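Local coordinates for 3-hydroxyisobutyrate dehydrogenase family protein (Geobacter sulfurreducens, PDB 3PDU), which probably reduces succinic semialdehyde to gamma-hydroxybutyrate with an NADP cofactor, as a member of the beta-hydroxyacid dehydrogenase family, at residues Leu133-Gly139 with Lys156-Gly162; Thr96-Ser102 with Ala168-Leu172; Asp26-Trp30 with Ala45-Pro51; Ala17-Arg22 with Leu40-Ala45. All coordinates share one frame; numbering follows the deposited sequence.

Overall arrangement
Contacts 3 and 4 lie together in the first part of the nucleotide-binding domain: their centres are about 10 Å apart, they share A45, and V27 of contact 3 packs on L20 and V21 of contact 4. Contact 1 belongs to the same sheet as contact 3 but sits near its other end, the two centres about 25 Å apart. Contact 2 adjoins contact 1, about 13 Å away between centres, where L136 packs on M170 and K171 of the long helix 166-194, and L161 on M170. NADP ties the ends together, since T96 and K171 of contact 2 and W30 of contact 3 all line its pocket. Contacts 1 and 2 also touch the second subunit.

Contact 1 (Leu133-Gly139 with Lys156-Gly162); sequences LIILAAG and KKCLHLG
I134 lays its CG2 methyl alongside the aliphatic chain of K157, 4.1 Å from CD, the two side chains pointing the same way on one face of a pair of parallel strands. On that face, too, L136 CB meets L161 CD1 at 3.9 Å. I135, C158, A137 and H160 turn to the other face. The two lysines end on the second subunit, K157 in a salt bridge with E204 and K156 on the carbonyl of A208, and L136 and L159 pack on V205 there.

Between the faces a ladder of backbone bonds alternates sides: I135 N gives to K157 O at 2.7 Å and nearly straight, and L159 N to I135 O at 2.9 Å. At the last bridge, A137 with H160, the ring of H160 reaches on to G139. With CG anti to the backbone N (chi1 -174°), it sends NE2 to G139 O, 2.9 Å away; the oxygen lies in the ring plane, but NE2 stands above the carbonyl plane. A138 CA stands over one face of the ring, toward its rim. G139 N is held separately by G162 O. A leucine in place of H160 would probably leave G139 O without this donor and the strand end freer to shift. This is a parallel beta-alpha-beta pair that extends the Rossmann-type sheet, running opposite to its other strands.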
# COMPACT_ATOMS: atom_id res chain seq x y z
N LEU A 133 27.16 -15.64 -12.43
CA LEU A 133 25.71 -15.49 -12.56
C LEU A 133 25.00 -16.82 -12.26
O LEU A 133 25.59 -17.88 -12.40
CB LEU A 133 25.36 -15.06 -13.99
CG LEU A 133 25.89 -13.70 -14.44
CD1 LEU A 133 25.63 -13.49 -15.95
CD2 LEU A 133 25.27 -12.57 -13.62
N ILE A 134 23.73 -16.74 -11.87
CA ILE A 134 22.89 -17.93 -11.78
C ILE A 134 21.99 -17.89 -13.00
O ILE A 134 21.26 -16.92 -13.20
CB ILE A 134 22.03 -17.92 -10.49
CG1 ILE A 134 22.94 -17.86 -9.25
CG2 ILE A 134 21.10 -19.14 -10.45
CD1 ILE A 134 22.21 -17.47 -7.98
N ILE A 135 22.05 -18.92 -13.83
CA ILE A 135 21.33 -18.88 -15.10
C ILE A 135 20.05 -19.70 -15.01
O ILE A 135 20.09 -20.89 -14.67
CB ILE A 135 22.25 -19.35 -16.24
CG1 ILE A 135 23.43 -18.38 -16.38
CG2 ILE A 135 21.49 -19.46 -17.55
CD1 ILE A 135 24.54 -18.88 -17.29
N LEU A 136 18.92 -19.05 -15.30
CA LEU A 136 17.59 -19.65 -15.17
C LEU A 136 16.97 -19.98 -16.53
O LEU A 136 16.09 -19.28 -17.02
CB LEU A 136 16.67 -18.69 -14.43
CG LEU A 136 17.23 -18.19 -13.09
CD1 LEU A 136 16.39 -17.05 -12.54
CD2 LEU A 136 17.33 -19.33 -12.07
N ALA A 137 17.42 -21.07 -17.13
CA ALA A 137 17.06 -21.36 -18.51
C ALA A 137 15.75 -22.16 -18.64
O ALA A 137 15.35 -22.86 -17.71
CB ALA A 137 18.20 -22.11 -19.18
N ALA A 138 15.10 -22.00 -19.79
CA ALA A 138 13.90 -22.77 -20.16
C ALA A 138 13.73 -22.72 -21.67
O ALA A 138 13.98 -21.69 -22.30
CB ALA A 138 12.65 -22.20 -19.45
N GLY A 139 13.31 -23.84 -22.25
CA GLY A 139 13.15 -23.94 -23.69
C GLY A 139 13.93 -25.12 -24.25
O GLY A 139 14.02 -26.17 -23.63
N LYS A 156 27.95 -19.47 -12.51
CA LYS A 156 28.42 -20.51 -11.58
C LYS A 156 27.38 -21.60 -11.42
O LYS A 156 27.65 -22.66 -10.87
CB LYS A 156 28.69 -19.90 -10.21
CG LYS A 156 27.41 -19.39 -9.53
CD LYS A 156 27.73 -18.77 -8.18
CE LYS A 156 26.48 -18.36 -7.44
NZ LYS A 156 26.82 -17.71 -6.14
N LYS A 157 26.16 -21.33 -11.88
CA LYS A 157 25.06 -22.27 -11.67
C LYS A 157 24.06 -22.11 -12.80
O LYS A 157 23.70 -20.99 -13.18
CB LYS A 157 24.40 -21.98 -10.31
CG LYS A 157 23.22 -22.87 -9.95
CD LYS A 157 22.62 -22.42 -8.60
CE LYS A 157 21.44 -23.28 -8.19
NZ LYS A 157 21.87 -24.67 -7.86
N CYS A 158 23.63 -23.23 -13.36
CA CYS A 158 22.71 -23.19 -14.50
C CYS A 158 21.61 -24.21 -14.33
O CYS A 158 21.86 -25.39 -14.18
CB CYS A 158 23.47 -23.47 -15.79
SG CYS A 158 24.72 -22.25 -16.18
N LEU A 159 20.36 -23.73 -14.32
CA LEU A 159 19.23 -24.63 -14.20
C LEU A 159 18.43 -24.61 -15.49
O LEU A 159 18.35 -23.58 -16.15
CB LEU A 159 18.32 -24.19 -13.05
CG LEU A 159 18.95 -24.20 -11.66
CD1 LEU A 159 17.98 -23.59 -10.67
CD2 LEU A 159 19.32 -25.62 -11.25
N HIS A 160 17.84 -25.75 -15.84
CA HIS A 160 16.85 -25.79 -16.90
C HIS A 160 15.49 -26.04 -16.26
O HIS A 160 15.29 -27.07 -15.59
CB HIS A 160 17.18 -26.86 -17.94
CG HIS A 160 16.27 -26.86 -19.13
ND1 HIS A 160 15.01 -27.41 -19.10
CD2 HIS A 160 16.44 -26.36 -20.38
CE1 HIS A 160 14.44 -27.26 -20.28
NE2 HIS A 160 15.28 -26.63 -21.08
N LEU A 161 14.56 -25.12 -16.46
CA LEU A 161 13.33 -25.08 -15.68
C LEU A 161 12.09 -25.56 -16.44
O LEU A 161 10.97 -25.42 -15.94
CB LEU A 161 13.09 -23.65 -15.16
CG LEU A 161 14.17 -23.13 -14.19
CD1 LEU A 161 14.07 -21.62 -13.95
CD2 LEU A 161 14.11 -23.88 -12.86
N GLY A 162 12.28 -26.10 -17.64
CA GLY A 162 11.19 -26.68 -18.40
C GLY A 162 10.84 -25.89 -19.63
O GLY A 162 11.73 -25.44 -20.36

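Contact 2 (Thr96-Ser102 with Ala168-Leu172); sequences TVDDETS and ARMKL. With NAP (NADP nicotinamide-adenine-dinucleotide phosphate), chain I.
R169 reaches D99 with an extended chain and puts NE 2.8 Å from D99 OD2, in a salt bridge that leaves the two flat groups 55° apart. NE stands above the carboxylate plane, and NH2 adds a weak second bond to the same OD2. The other oxygen, OD1, pairs with R250, while R169 NH1 gives to the carbonyl of C195 in the second subunit, so each charged group has a second partner. D99 N, by contrast, is buried here with no polar partner, lying 3.8 Å from the methyl CB of A168.

That methyl fits against the start of helix 99-111, also meeting V97 O. D98 is the N-cap of this helix: OD2 accepts from T101 N at 2.9 Å and OD1 from T101 OG1 at 2.7 Å. The carboxylate of E118 serves both helices, accepting from S102 OG and from A168 N. The loop before the cap follows strand 90-93 of the Rossmann-type domain, and helix 166-194 leads from that domain into the helical one.

At the cofactor end T96 N gives to the ribose O3D of NADP, 3.0 Å away, and T96 O accepts from K239 NZ. K171 is modelled in two positions; in the one described here, bent at chi2 (61°), CE lies 3.2 Å from T96 OG1 and NZ is hydrogen-bonded to V121 O and N175 OD1.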
# COMPACT_ATOMS: atom_id res chain seq x y z
N THR A 96 15.70 -9.85 -18.99
CA THR A 96 14.58 -10.07 -18.08
C THR A 96 13.31 -9.48 -18.69
O THR A 96 13.18 -8.27 -18.81
CB THR A 96 14.83 -9.46 -16.68
OG1 THR A 96 15.95 -10.11 -16.08
CG2 THR A 96 13.59 -9.64 -15.76
N VAL A 97 12.39 -10.36 -19.08
CA VAL A 97 11.14 -9.97 -19.73
C VAL A 97 10.01 -10.82 -19.14
O VAL A 97 10.25 -11.72 -18.33
CB VAL A 97 11.20 -10.20 -21.28
CG1 VAL A 97 12.28 -9.32 -21.95
CG2 VAL A 97 11.42 -11.68 -21.61
N ASP A 98 8.78 -10.53 -19.53
CA ASP A 98 7.65 -11.35 -19.10
C ASP A 98 7.57 -12.65 -19.91
O ASP A 98 8.16 -12.74 -21.00
CB ASP A 98 6.35 -10.58 -19.29
CG ASP A 98 6.11 -10.19 -20.73
OD1 ASP A 98 6.80 -9.26 -21.23
OD2 ASP A 98 5.25 -10.81 -21.37
N ASP A 99 6.83 -13.62 -19.40
CA ASP A 99 6.68 -14.92 -20.04
C ASP A 99 5.90 -14.85 -21.35
O ASP A 99 6.10 -15.69 -22.22
CB ASP A 99 6.04 -15.96 -19.09
CG ASP A 99 4.74 -15.49 -18.46
OD1 ASP A 99 4.55 -14.27 -18.26
OD2 ASP A 99 3.90 -16.35 -18.13
N GLU A 100 5.03 -13.86 -21.52
CA GLU A 100 4.32 -13.75 -22.79
C GLU A 100 5.26 -13.30 -23.91
O GLU A 100 5.17 -13.78 -25.05
CB GLU A 100 3.09 -12.83 -22.66
CG GLU A 100 2.08 -13.38 -21.64
CD GLU A 100 0.68 -12.79 -21.78
OE1 GLU A 100 0.54 -11.56 -21.89
OE2 GLU A 100 -0.29 -13.58 -21.76
N THR A 101 6.19 -12.41 -23.58
CA THR A 101 7.21 -11.96 -24.53
C THR A 101 8.17 -13.09 -24.93
O THR A 101 8.40 -13.34 -26.12
CB THR A 101 8.00 -10.75 -23.97
OG1 THR A 101 7.13 -9.62 -23.88
CG2 THR A 101 9.20 -10.38 -24.86
N SER A 102 8.74 -13.78 -23.95
CA SER A 102 9.65 -14.87 -24.26
C SER A 102 8.95 -15.98 -25.07
O SER A 102 9.54 -16.52 -26.00
CB SER A 102 10.35 -15.42 -23.01
OG SER A 102 9.43 -16.01 -22.12
N ALA A 168 11.39 -17.09 -17.21
CA ALA A 168 10.95 -15.72 -16.96
C ALA A 168 10.18 -15.62 -15.64
O ALA A 168 10.37 -14.68 -14.86
CB ALA A 168 10.09 -15.21 -18.12
N ARG A 169 9.30 -16.59 -15.40
CA ARG A 169 8.52 -16.60 -14.17
C ARG A 169 9.41 -16.71 -12.93
O ARG A 169 9.23 -15.94 -11.98
CB ARG A 169 7.45 -17.70 -14.20
CG ARG A 169 6.29 -17.39 -15.15
CD ARG A 169 5.36 -18.59 -15.34
NE ARG A 169 4.15 -18.19 -16.06
CZ ARG A 169 3.03 -18.91 -16.10
NH1 ARG A 169 2.98 -20.09 -15.49
NH2 ARG A 169 1.98 -18.46 -16.77
N MET A 170 10.36 -17.64 -12.93
CA MET A 170 11.31 -17.74 -11.83
C MET A 170 12.06 -16.42 -11.60
O MET A 170 12.21 -15.97 -10.46
CB MET A 170 12.32 -18.87 -12.07
CG MET A 170 13.32 -19.05 -10.94
SD MET A 170 12.59 -19.67 -9.38
CE MET A 170 12.45 -21.41 -9.78
N LYS A 171 12.57 -15.83 -12.68
CA LYS A 171 13.32 -14.57 -12.58
C LYS A 171 12.45 -13.47 -11.97
O LYS A 171 12.90 -12.73 -11.09
CB LYS A 171 13.83 -14.14 -13.96
CG LYS A 171 14.47 -12.75 -14.00
CD LYS A 171 15.70 -12.65 -13.09
CE LYS A 171 16.28 -11.24 -13.07
NZ LYS A 171 17.33 -11.08 -12.02
N LEU A 172 11.22 -13.34 -12.45
CA LEU A 172 10.34 -12.29 -11.92
C LEU A 172 9.99 -12.50 -10.43
O LEU A 172 9.87 -11.54 -9.65
CB LEU A 172 9.09 -12.17 -12.79
CG LEU A 172 9.35 -11.59 -14.19
CD1 LEU A 172 8.06 -11.52 -15.00
CD2 LEU A 172 10.01 -10.20 -14.12
PA NAP I . 21.41 -1.55 -19.55
O1A NAP I . 20.41 -0.48 -19.39
O2A NAP I . 22.77 -1.16 -19.15
O5B NAP I . 21.41 -2.14 -21.03
C5B NAP I . 20.26 -2.34 -21.80
C4B NAP I . 20.70 -2.85 -23.17
O4B NAP I . 19.56 -2.97 -24.01
C3B NAP I . 21.66 -1.89 -23.89
O3B NAP I . 22.52 -2.67 -24.71
C2B NAP I . 20.73 -1.09 -24.79
O2B NAP I . 21.28 -0.59 -25.98
C1B NAP I . 19.74 -2.18 -25.16
N9A NAP I . 18.45 -1.65 -25.62
C8A NAP I . 17.50 -0.97 -24.90
N7A NAP I . 16.47 -0.70 -25.75
C5A NAP I . 16.75 -1.21 -26.97
C6A NAP I . 16.05 -1.22 -28.17
N6A NAP I . 14.85 -0.66 -28.25
N1A NAP I . 16.63 -1.83 -29.26
C2A NAP I . 17.88 -2.42 -29.17
N3A NAP I . 18.56 -2.40 -27.97
C4A NAP I . 18.00 -1.80 -26.90
O3 NAP I . 20.84 -2.78 -18.69
PN NAP I . 21.51 -4.06 -18.01
O1N NAP I . 21.68 -3.77 -16.58
O2N NAP I . 22.62 -4.53 -18.88
O5D NAP I . 20.25 -5.04 -18.16
C5D NAP I . 20.03 -5.86 -19.29
C4D NAP I . 18.98 -6.89 -18.88
O4D NAP I . 19.50 -7.68 -17.83
C3D NAP I . 17.74 -6.21 -18.31
O3D NAP I . 16.62 -7.01 -18.63
C2D NAP I . 17.95 -6.26 -16.81
O2D NAP I . 16.72 -6.23 -16.08
C1D NAP I . 18.64 -7.61 -16.71
N1N NAP I . 19.46 -7.83 -15.52
C2N NAP I . 20.25 -6.83 -15.01
C3N NAP I . 21.05 -7.08 -13.88
C7N NAP I . 21.95 -6.02 -13.31
O7N NAP I . 22.41 -6.18 -12.01
N7N NAP I . 22.28 -4.93 -14.01
C4N NAP I . 21.03 -8.35 -13.31
C5N NAP I . 20.24 -9.37 -13.85
C6N NAP I . 19.47 -9.09 -14.97
P2B NAP I . 21.89 0.90 -26.02
O1X NAP I . 21.77 1.33 -27.45
O2X NAP I . 21.09 1.79 -25.08
O3X NAP I . 23.32 0.88 -25.56

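Contact 3 (Asp26-Trp30 with Ala45-Pro51); sequences DVTVW and ARQASSP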
# COMPACT_ATOMS: atom_id res chain seq x y z
N ASP A 26 34.87 -17.48 -30.55
CA ASP A 26 34.75 -16.55 -31.68
C ASP A 26 33.43 -15.81 -31.49
O ASP A 26 32.36 -16.41 -31.62
CB ASP A 26 34.73 -17.39 -32.97
CG ASP A 26 34.59 -16.56 -34.24
OD1 ASP A 26 34.03 -15.45 -34.21
OD2 ASP A 26 35.02 -17.05 -35.30
N VAL A 27 33.50 -14.52 -31.16
CA VAL A 27 32.30 -13.76 -30.79
C VAL A 27 32.05 -12.60 -31.75
O VAL A 27 32.96 -11.84 -32.06
CB VAL A 27 32.38 -13.22 -29.33
CG1 VAL A 27 31.09 -12.51 -28.94
CG2 VAL A 27 32.68 -14.35 -28.33
N THR A 28 30.81 -12.49 -32.22
CA THR A 28 30.38 -11.35 -33.01
C THR A 28 29.39 -10.52 -32.19
O THR A 28 28.43 -11.07 -31.65
CB THR A 28 29.69 -11.83 -34.29
OG1 THR A 28 30.62 -12.61 -35.05
CG2 THR A 28 29.24 -10.65 -35.15
N VAL A 29 29.61 -9.21 -32.10
CA VAL A 29 28.77 -8.37 -31.25
C VAL A 29 27.99 -7.31 -32.03
O VAL A 29 28.40 -6.88 -33.11
CB VAL A 29 29.58 -7.66 -30.13
CG1 VAL A 29 30.30 -8.68 -29.25
CG2 VAL A 29 30.59 -6.67 -30.74
N TRP A 30 26.86 -6.91 -31.45
CA TRP A 30 26.09 -5.79 -31.95
C TRP A 30 25.47 -5.05 -30.77
O TRP A 30 25.12 -5.67 -29.75
CB TRP A 30 25.00 -6.25 -32.93
CG TRP A 30 24.04 -5.16 -33.33
CD1 TRP A 30 24.18 -4.29 -34.37
CD2 TRP A 30 22.81 -4.81 -32.68
NE1 TRP A 30 23.10 -3.42 -34.41
CE2 TRP A 30 22.25 -3.72 -33.38
CE3 TRP A 30 22.12 -5.32 -31.56
CZ2 TRP A 30 21.03 -3.13 -33.02
CZ3 TRP A 30 20.91 -4.72 -31.20
CH2 TRP A 30 20.38 -3.65 -31.93
N ALA A 45 36.48 -9.36 -30.32
CA ALA A 45 35.21 -9.65 -30.97
C ALA A 45 35.14 -9.01 -32.36
O ALA A 45 35.87 -8.07 -32.65
CB ALA A 45 34.03 -9.19 -30.09
N ARG A 46 34.26 -9.53 -33.23
CA ARG A 46 33.96 -8.87 -34.50
C ARG A 46 32.69 -8.04 -34.35
O ARG A 46 31.75 -8.48 -33.71
CB ARG A 46 33.70 -9.90 -35.60
CG ARG A 46 34.93 -10.48 -36.27
CD ARG A 46 34.51 -11.34 -37.45
NE ARG A 46 33.19 -10.95 -37.96
CZ ARG A 46 32.98 -10.01 -38.88
NH1 ARG A 46 34.01 -9.37 -39.42
NH2 ARG A 46 31.75 -9.73 -39.27
N GLN A 47 32.65 -6.86 -34.97
CA GLN A 47 31.44 -6.04 -34.91
C GLN A 47 30.54 -6.34 -36.10
O GLN A 47 31.03 -6.47 -37.22
CB GLN A 47 31.80 -4.55 -34.91
CG GLN A 47 30.59 -3.63 -34.72
CD GLN A 47 31.00 -2.18 -34.67
OE1 GLN A 47 32.18 -1.85 -34.76
NE2 GLN A 47 30.01 -1.29 -34.54
N ALA A 48 29.24 -6.44 -35.86
CA ALA A 48 28.26 -6.62 -36.94
C ALA A 48 27.32 -5.42 -37.04
O ALA A 48 27.22 -4.64 -36.10
CB ALA A 48 27.45 -7.91 -36.73
N SER A 49 26.63 -5.30 -38.16
CA SER A 49 25.78 -4.13 -38.43
C SER A 49 24.33 -4.28 -37.99
O SER A 49 23.62 -3.28 -37.91
CB SER A 49 25.82 -3.78 -39.92
OG SER A 49 27.13 -3.37 -40.29
N SER A 50 23.87 -5.50 -37.71
CA SER A 50 22.49 -5.71 -37.27
C SER A 50 22.30 -7.05 -36.58
O SER A 50 23.13 -7.97 -36.72
CB SER A 50 21.53 -5.63 -38.46
OG SER A 50 21.75 -6.73 -39.32
N PRO A 51 21.20 -7.19 -35.84
CA PRO A 51 20.89 -8.49 -35.25
C PRO A 51 20.75 -9.57 -36.33
O PRO A 51 21.17 -10.70 -36.13
CB PRO A 51 19.55 -8.24 -34.53
CG PRO A 51 19.58 -6.77 -34.23
CD PRO A 51 20.25 -6.14 -35.42
O HOH W 1 22.21 -1.13 -36.03
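W30 spreads its indole over the start of helix 51-57, where S50 is the N-cap, its OG capping E53 N, and the P51 pyrrolidine lies on one face of the indole. P51 CG sits 3.8 Å from the centroid of the six-membered ring, only 6° off its normal, while S50 CA leans in over the five-membered ring; both are CH-pi contacts. CG of W30 lies anti to the backbone N (chi1 172°), which swings the ring beyond the strand end to reach them. At the rim A48 O lies in the ring plane, and a water accepts from W30 NE1 at 2.9 Å while donating to S49 O.

Back along the strands the bumps are smaller. The CB methyl of A48 nests against T28 CG2, 3.6 Å away, and V54 of the following helix packs on both. On the other side the CB methyl of A45 meets V29 CG1 at 3.9 Å. R46 CB lies beside T28 OG1, the two side chains pointing the same way. Hydrogen bonds between the parallel strands hold this fit in step: V29 N to R46 O is 2.8 Å, and V29 O in turn accepts from A48 N.

With an alanine in place of W30 the indole is gone, which would probably leave the face of P51 bare, the water without its NE1 donor and a gap beside NADP. The chemistry is thus divided: amides fix the edge of the Rossmann-type sheet, and the proline-backed indole, its NE1 bridged by water to S49 O, presents itself to the cofactor.

Contact 4 (Ala17-Arg22 with Leu40-Ala45); sequences AANLVR and LVALGA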
# COMPACT_ATOMS: atom_id res chain seq x y z
N ALA A 17 29.65 -10.52 -22.63
CA ALA A 17 30.28 -10.71 -23.93
C ALA A 17 31.81 -10.82 -23.77
O ALA A 17 32.44 -11.65 -24.42
CB ALA A 17 29.90 -9.57 -24.89
N ALA A 18 32.38 -9.99 -22.90
CA ALA A 18 33.82 -9.99 -22.67
C ALA A 18 34.30 -11.33 -22.10
O ALA A 18 35.38 -11.82 -22.44
CB ALA A 18 34.22 -8.85 -21.75
N ASN A 19 33.50 -11.91 -21.20
CA ASN A 19 33.81 -13.24 -20.67
C ASN A 19 33.90 -14.31 -21.76
O ASN A 19 34.75 -15.20 -21.69
CB ASN A 19 32.80 -13.64 -19.60
CG ASN A 19 33.10 -13.01 -18.27
OD1 ASN A 19 34.21 -12.53 -18.05
ND2 ASN A 19 32.12 -13.00 -17.37
N LEU A 20 33.03 -14.24 -22.76
CA LEU A 20 33.06 -15.22 -23.85
C LEU A 20 34.33 -15.03 -24.69
O LEU A 20 34.99 -16.00 -25.05
CB LEU A 20 31.82 -15.09 -24.74
CG LEU A 20 30.48 -15.39 -24.06
CD1 LEU A 20 29.32 -15.24 -25.04
CD2 LEU A 20 30.49 -16.79 -23.46
N VAL A 21 34.66 -13.78 -24.99
CA VAL A 21 35.90 -13.51 -25.73
C VAL A 21 37.11 -14.01 -24.97
O VAL A 21 37.97 -14.70 -25.52
CB VAL A 21 36.06 -12.01 -26.06
CG1 VAL A 21 37.42 -11.76 -26.74
CG2 VAL A 21 34.92 -11.56 -26.96
N ARG A 22 37.17 -13.69 -23.68
CA ARG A 22 38.33 -14.10 -22.88
C ARG A 22 38.42 -15.62 -22.70
O ARG A 22 39.52 -16.16 -22.54
CB ARG A 22 38.34 -13.40 -21.52
CG ARG A 22 38.57 -11.90 -21.60
CD ARG A 22 38.92 -11.33 -20.23
NE ARG A 22 38.50 -9.94 -20.10
CZ ARG A 22 37.37 -9.56 -19.52
NH1 ARG A 22 36.54 -10.46 -19.01
NH2 ARG A 22 37.07 -8.26 -19.45
N LEU A 40 34.81 -4.35 -26.80
CA LEU A 40 34.70 -5.78 -27.15
C LEU A 40 35.47 -6.12 -28.43
O LEU A 40 36.12 -7.16 -28.51
CB LEU A 40 33.23 -6.19 -27.23
CG LEU A 40 32.91 -6.18 -25.73
CD1 LEU A 40 31.74 -5.33 -25.34
CD2 LEU A 40 32.85 -7.59 -25.14
N VAL A 41 35.39 -5.24 -29.42
CA VAL A 41 36.19 -5.42 -30.63
C VAL A 41 37.69 -5.38 -30.33
O VAL A 41 38.45 -6.19 -30.84
CB VAL A 41 35.84 -4.35 -31.69
CG1 VAL A 41 36.74 -4.50 -32.93
CG2 VAL A 41 34.37 -4.47 -32.07
N ALA A 42 38.11 -4.44 -29.48
CA ALA A 42 39.53 -4.36 -29.11
C ALA A 42 40.01 -5.63 -28.40
O ALA A 42 41.19 -5.99 -28.48
CB ALA A 42 39.80 -3.12 -28.25
N LEU A 43 39.09 -6.31 -27.71
CA LEU A 43 39.39 -7.55 -27.00
C LEU A 43 39.46 -8.72 -27.96
O LEU A 43 40.04 -9.76 -27.65
CB LEU A 43 38.32 -7.86 -25.94
CG LEU A 43 38.46 -7.34 -24.51
CD1 LEU A 43 37.25 -7.80 -23.69
CD2 LEU A 43 39.76 -7.81 -23.86
N GLY A 44 38.85 -8.56 -29.13
CA GLY A 44 38.91 -9.59 -30.14
C GLY A 44 37.58 -10.00 -30.74
O GLY A 44 37.53 -10.88 -31.59
N ALA A 45 36.48 -9.36 -30.32
CA ALA A 45 35.21 -9.65 -30.97
C ALA A 45 35.14 -9.01 -32.36
O ALA A 45 35.87 -8.07 -32.65
CB ALA A 45 34.03 -9.19 -30.09
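V21 pushes its CG1 methyl against the last turn of helix 38-43, 3.4 Å from L43 O and 4.1 Å from L43 CB. With chi1 at 175° CG1 lies opposite the backbone N, which sends it toward the helix end, while its twin, CG2, meets the CB methyl of A45 at 4.0 Å. One turn earlier A17 and A18 form a low surface on which two leucines settle. L40 CD2 reaches in between them, 3.6 Å from A17 CB and closer still to A18 N, and L43 CD1 lies on A18 CB at 3.7 Å. The aliphatic end of L43 also passes near the guanidinium of R22.

The end of helix 38-43 places L43 O and A45 against V21. G44 takes a positive phi of 130° and closes a Schellman motif, with A45 N bonded to L40 O at 2.9 Å and G44 N to V41 O. Further out, L9 packs on both A17 and L40, and V27 of the neighbouring strand backs V21.

No hydrogen bond or salt bridge links the two segments. Helices 13-23 and 38-43 flank the Rossmann-type sheet, and between these segments they meet through apolar packing: alanines admit the leucines, and the contact depends on close fit.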